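Local structure of beta-lactamase (Klebsiella pneumoniae, 6HUH) at residues P155-V166 with W222-V233. The protein probably hydrolyses beta-lactam antibiotics to substituted beta-amino acids, as a class D serine beta-lactamase that confers antibiotic resistance. Numbering follows the deposited sequence.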
loop_
_atom_site.group_PDB
_atom_site.type_symbol
_atom_site.label_atom_id
_atom_site.label_comp_id
_atom_site.label_asym_id
_atom_site.label_seq_id
_atom_site.Cartn_x
_atom_site.Cartn_y
_atom_site.Cartn_z
ATOM N N PRO A 155 19.367 19.278 -7.796
ATOM C CA PRO A 155 18.939 18.102 -8.588
ATOM C C PRO A 155 20.096 17.187 -9.034
ATOM O O PRO A 155 19.902 15.965 -9.112
ATOM C CB PRO A 155 18.166 18.718 -9.755
ATOM C CG PRO A 155 17.683 20.018 -9.222
ATOM C CD PRO A 155 18.798 20.521 -8.357
ATOM N N GLN A 156 21.300 17.781 -9.268
ATOM C CA GLN A 156 22.532 17.083 -9.640
ATOM C C GLN A 156 22.955 16.185 -8.504
ATOM O O GLN A 156 23.151 14.985 -8.718
ATOM C CB GLN A 156 23.671 18.073 -9.938
ATOM C CG GLN A 156 23.808 18.468 -11.389
ATOM C CD GLN A 156 24.574 19.763 -11.518
ATOM O OE1 GLN A 156 25.362 20.143 -10.635
ATOM N NE2 GLN A 156 24.338 20.483 -12.620
ATOM N N GLU A 157 23.089 16.766 -7.291
ATOM C CA GLU A 157 23.479 16.070 -6.064
ATOM C C GLU A 157 22.527 14.917 -5.749
ATOM O O GLU A 157 23.013 13.847 -5.407
ATOM C CB GLU A 157 23.551 17.039 -4.879
ATOM C CG GLU A 157 24.663 18.063 -4.944
ATOM C CD GLU A 157 24.604 19.115 -3.852
ATOM O OE1 GLU A 157 23.481 19.536 -3.488
ATOM O OE2 GLU A 157 25.685 19.550 -3.389
ATOM N N GLN A 158 21.183 15.128 -5.899
ATOM C CA GLN A 158 20.113 14.111 -5.712
ATOM C C GLN A 158 20.324 12.863 -6.570
ATOM O O GLN A 158 20.142 11.750 -6.074
ATOM C CB GLN A 158 18.747 14.692 -6.066
ATOM C CG GLN A 158 18.098 15.386 -4.910
ATOM C CD GLN A 158 17.022 14.589 -4.249
ATOM O OE1 GLN A 158 17.057 13.345 -4.188
ATOM N NE2 GLN A 158 16.049 15.312 -3.709
ATOM N N ALA A 159 20.692 13.071 -7.857
ATOM C CA ALA A 159 20.999 12.050 -8.861
ATOM C C ALA A 159 22.257 11.292 -8.458
ATOM O O ALA A 159 22.298 10.071 -8.591
ATOM C CB ALA A 159 21.213 12.708 -10.222
ATOM N N ARG A 160 23.280 12.018 -7.964
ATOM C CA ARG A 160 24.538 11.460 -7.495
ATOM C C ARG A 160 24.266 10.517 -6.308
ATOM O O ARG A 160 24.695 9.353 -6.333
ATOM C CB ARG A 160 25.476 12.603 -7.116
ATOM C CG ARG A 160 26.855 12.190 -6.628
ATOM C CD ARG A 160 27.681 11.476 -7.681
ATOM N NE ARG A 160 27.819 10.066 -7.326
ATOM C CZ ARG A 160 28.595 9.202 -7.965
ATOM N NH1 ARG A 160 29.307 9.590 -9.016
ATOM N NH2 ARG A 160 28.663 7.938 -7.561
ATOM N N PHE A 161 23.481 11.006 -5.310
ATOM C CA PHE A 161 23.061 10.248 -4.126
ATOM C C PHE A 161 22.317 8.959 -4.534
ATOM O O PHE A 161 22.720 7.879 -4.107
ATOM C CB PHE A 161 22.207 11.122 -3.167
ATOM C CG PHE A 161 21.388 10.325 -2.170
ATOM C CD1 PHE A 161 22.000 9.666 -1.111
ATOM C CD2 PHE A 161 20.019 10.180 -2.330
ATOM C CE1 PHE A 161 21.253 8.877 -0.230
ATOM C CE2 PHE A 161 19.274 9.392 -1.454
ATOM C CZ PHE A 161 19.895 8.745 -0.408
ATOM N N LEU A 162 21.250 9.096 -5.368
ATOM C CA LEU A 162 20.411 8.026 -5.906
ATOM C C LEU A 162 21.257 6.987 -6.629
ATOM O O LEU A 162 20.993 5.787 -6.489
ATOM C CB LEU A 162 19.357 8.616 -6.872
ATOM C CG LEU A 162 17.912 8.876 -6.394
ATOM C CD1 LEU A 162 17.790 9.018 -4.883
ATOM C CD2 LEU A 162 17.307 10.088 -7.083
ATOM N N GLY A 163 22.277 7.457 -7.353
ATOM C CA GLY A 163 23.221 6.627 -8.094
ATOM C C GLY A 163 24.088 5.751 -7.211
ATOM O O GLY A 163 24.490 4.660 -7.615
ATOM N N LYS A 164 24.388 6.229 -5.994
ATOM C CA LYS A 164 25.176 5.484 -5.023
ATOM C C LYS A 164 24.311 4.377 -4.382
ATOM O O LYS A 164 24.804 3.257 -4.173
ATOM C CB LYS A 164 25.755 6.430 -3.961
ATOM C CG LYS A 164 26.946 7.253 -4.445
ATOM C CD LYS A 164 27.548 8.109 -3.312
ATOM C CE LYS A 164 28.748 8.914 -3.752
ATOM N NZ LYS A 164 29.952 8.064 -3.981
ATOM N N LEU A 165 23.019 4.681 -4.087
ATOM C CA LEU A 165 22.169 3.673 -3.470
ATOM C C LEU A 165 21.790 2.592 -4.502
ATOM O O LEU A 165 21.748 1.409 -4.142
ATOM C CB LEU A 165 20.967 4.248 -2.661
ATOM C CG LEU A 165 19.563 4.475 -3.253
ATOM C CD1 LEU A 165 18.725 3.191 -3.206
ATOM C CD2 LEU A 165 18.803 5.486 -2.403
ATOM N N VAL A 166 21.626 2.976 -5.780
ATOM C CA VAL A 166 21.307 2.025 -6.844
ATOM C C VAL A 166 22.547 1.152 -7.263
ATOM O O VAL A 166 22.360 0.031 -7.748
ATOM C CB VAL A 166 20.625 2.756 -8.022
ATOM C CG1 VAL A 166 21.455 2.732 -9.304
ATOM C CG2 VAL A 166 19.255 2.191 -8.264
ATOM N N TRP A 222 14.365 6.148 -9.693
ATOM C CA TRP A 222 15.035 5.379 -10.727
ATOM C C TRP A 222 14.118 4.357 -11.327
ATOM O O TRP A 222 13.117 4.005 -10.725
ATOM C CB TRP A 222 16.305 4.703 -10.176
ATOM C CG TRP A 222 16.056 3.565 -9.221
ATOM C CD1 TRP A 222 16.014 2.231 -9.518
ATOM C CD2 TRP A 222 15.833 3.670 -7.811
ATOM N NE1 TRP A 222 15.800 1.498 -8.374
ATOM C CE2 TRP A 222 15.661 2.356 -7.313
ATOM C CE3 TRP A 222 15.732 4.755 -6.917
ATOM C CZ2 TRP A 222 15.403 2.097 -5.961
ATOM C CZ3 TRP A 222 15.478 4.494 -5.576
ATOM C CH2 TRP A 222 15.316 3.180 -5.112
ATOM N N ALA A 223 14.529 3.800 -12.453
ATOM C CA ALA A 223 13.838 2.783 -13.215
ATOM C C ALA A 223 14.825 1.654 -13.520
ATOM O O ALA A 223 15.963 1.912 -13.928
ATOM C CB ALA A 223 13.340 3.390 -14.502
ATOM N N SER A 224 14.402 0.403 -13.320
ATOM C CA SER A 224 15.278 -0.740 -13.584
ATOM C C SER A 224 14.635 -1.838 -14.451
ATOM O O SER A 224 13.428 -2.039 -14.427
ATOM C CB SER A 224 15.828 -1.314 -12.278
ATOM O OG SER A 224 14.819 -1.652 -11.338
ATOM N N LYS A 225 15.455 -2.526 -15.230
ATOM C CA LYS A 225 15.057 -3.630 -16.097
ATOM C C LYS A 225 16.329 -4.445 -16.235
ATOM O O LYS A 225 17.218 -4.111 -17.033
ATOM C CB LYS A 225 14.535 -3.136 -17.454
ATOM C CG LYS A 225 13.554 -4.085 -18.096
ATOM C CD LYS A 225 13.268 -3.716 -19.538
ATOM C CE LYS A 225 12.318 -4.683 -20.195
ATOM N NZ LYS A 225 11.238 -3.972 -20.929
ATOM N N GLN A 226 16.446 -5.455 -15.352
ATOM C CA GLN A 226 17.574 -6.375 -15.144
ATOM C C GLN A 226 18.890 -5.585 -14.952
ATOM O O GLN A 226 19.012 -4.856 -13.957
ATOM C CB GLN A 226 17.673 -7.536 -16.184
ATOM C CG GLN A 226 17.410 -7.225 -17.660
ATOM C CD GLN A 226 16.612 -8.326 -18.342
ATOM O OE1 GLN A 226 17.117 -9.422 -18.631
ATOM N NE2 GLN A 226 15.355 -8.042 -18.655
ATOM N N ASP A 227 19.838 -5.703 -15.888
ATOM C CA ASP A 227 21.123 -5.008 -15.846
ATOM C C ASP A 227 20.951 -3.469 -15.856
ATOM O O ASP A 227 21.468 -2.782 -14.957
ATOM C CB ASP A 227 22.056 -5.490 -16.998
ATOM C CG ASP A 227 21.391 -6.009 -18.284
ATOM O OD1 ASP A 227 20.329 -5.458 -18.676
ATOM O OD2 ASP A 227 21.947 -6.944 -18.906
ATOM N N GLN A 228 20.186 -2.955 -16.844
ATOM C CA GLN A 228 19.966 -1.529 -17.057
ATOM C C GLN A 228 19.230 -0.810 -15.928
ATOM O O GLN A 228 18.245 -1.313 -15.398
ATOM C CB GLN A 228 19.268 -1.272 -18.398
ATOM C CG GLN A 228 20.120 -1.662 -19.603
ATOM C CD GLN A 228 20.001 -0.683 -20.736
ATOM O OE1 GLN A 228 19.010 -0.663 -21.477
ATOM N NE2 GLN A 228 21.038 0.123 -20.922
ATOM N N LYS A 229 19.742 0.366 -15.559
ATOM C CA LYS A 229 19.184 1.262 -14.536
ATOM C C LYS A 229 19.267 2.722 -15.020
ATOM O O LYS A 229 20.135 3.040 -15.833
ATOM C CB LYS A 229 19.900 1.092 -13.187
ATOM C CG LYS A 229 19.399 -0.100 -12.384
ATOM C CD LYS A 229 20.240 -0.344 -11.141
ATOM C CE LYS A 229 19.965 -1.695 -10.523
ATOM N NZ LYS A 229 18.749 -1.692 -9.659
ATOM N N LEU A 230 18.351 3.593 -14.557
ATOM C CA LEU A 230 18.300 4.991 -14.987
ATOM C C LEU A 230 17.733 5.876 -13.887
ATOM O O LEU A 230 16.584 5.689 -13.488
ATOM C CB LEU A 230 17.443 5.099 -16.262
ATOM C CG LEU A 230 17.218 6.478 -16.885
ATOM C CD1 LEU A 230 17.691 6.495 -18.294
ATOM C CD2 LEU A 230 15.739 6.853 -16.883
ATOM N N ILE A 231 18.540 6.839 -13.402
ATOM C CA ILE A 231 18.133 7.822 -12.388
ATOM C C ILE A 231 17.362 8.955 -13.128
ATOM O O ILE A 231 17.551 9.145 -14.330
ATOM C CB ILE A 231 19.359 8.400 -11.624
ATOM C CG1 ILE A 231 20.340 7.313 -11.093
ATOM C CG2 ILE A 231 18.937 9.356 -10.524
ATOM C CD1 ILE A 231 19.873 6.341 -10.145
ATOM N N PHE A 232 16.501 9.692 -12.404
ATOM C CA PHE A 232 15.733 10.832 -12.917
ATOM C C PHE A 232 15.379 11.760 -11.756
ATOM O O PHE A 232 15.058 11.297 -10.663
ATOM C CB PHE A 232 14.486 10.403 -13.717
ATOM C CG PHE A 232 13.505 9.560 -12.951
ATOM C CD1 PHE A 232 12.622 10.140 -12.042
ATOM C CD2 PHE A 232 13.440 8.189 -13.150
ATOM C CE1 PHE A 232 11.765 9.347 -11.266
ATOM C CE2 PHE A 232 12.532 7.402 -12.419
ATOM C CZ PHE A 232 11.715 7.986 -11.466
ATOM N N VAL A 233 15.493 13.066 -11.986
ATOM C CA VAL A 233 15.216 14.099 -10.996
ATOM C C VAL A 233 14.437 15.185 -11.720
ATOM O O VAL A 233 14.841 15.612 -12.807
ATOM C CB VAL A 233 16.513 14.667 -10.339
ATOM C CG1 VAL A 233 16.188 15.713 -9.281
ATOM C CG2 VAL A 233 17.387 13.570 -9.735
#
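Helix 155-166 lies against the hairpin formed by strands 222-225 and 228-233, its axis 8.2 Å from that of strand 228-233 at closest approach. The two run in nearly opposite directions, at 150°, which brings Pro155 near Val233 at one end and Val166 near Lys229 at the other. Every second residue of the later strand, Lys229, Ile231 and Val233, faces the helix, and the contact between the segments is almost wholly apolar. Val233 has its two methyls spread over the first turn: CG1, anti to the backbone N (chi1 -178°), packs on Pro155 CB at 3.6 Å, while CG2 lies against Ala159 and the carbonyl oxygen of Pro155. One turn on, Ile231 CG2 sits 3.7 Å from Leu162 CB and also touches Ala159 CA. The other branch of Ile231 carries CD1 to the backbone at Gly163, 3.8 Å from its N. Val166 closes the far end with both methyls. Val166 CG2 stands over one face of the Trp222 indole in a CH-pi contact, 3.4 Å from the centroid of the five-membered ring and 8° off the normal; Val166 CG1 meets Lys229 CD at 3.8 Å and Ile231 CD1 at 4.0 Å, the valine and isoleucine reaching toward each other tip to tip. Leu165 CD1 adds a contact at Trp222 CH2, whose ring also stacks with His195 of strand 192-201. Gln158 places only CB near Val233, and its amide NE2 is hydrogen-bonded to Thr52, next to the predicted acylated serine, Ser51. Helix 245-264 packs on Leu230 and Phe232, which point away from helix 155-166, so the antiparallel sheet is sandwiched between helices, as is characteristic of the penicillin-binding transpeptidase and serine beta-lactamase fold.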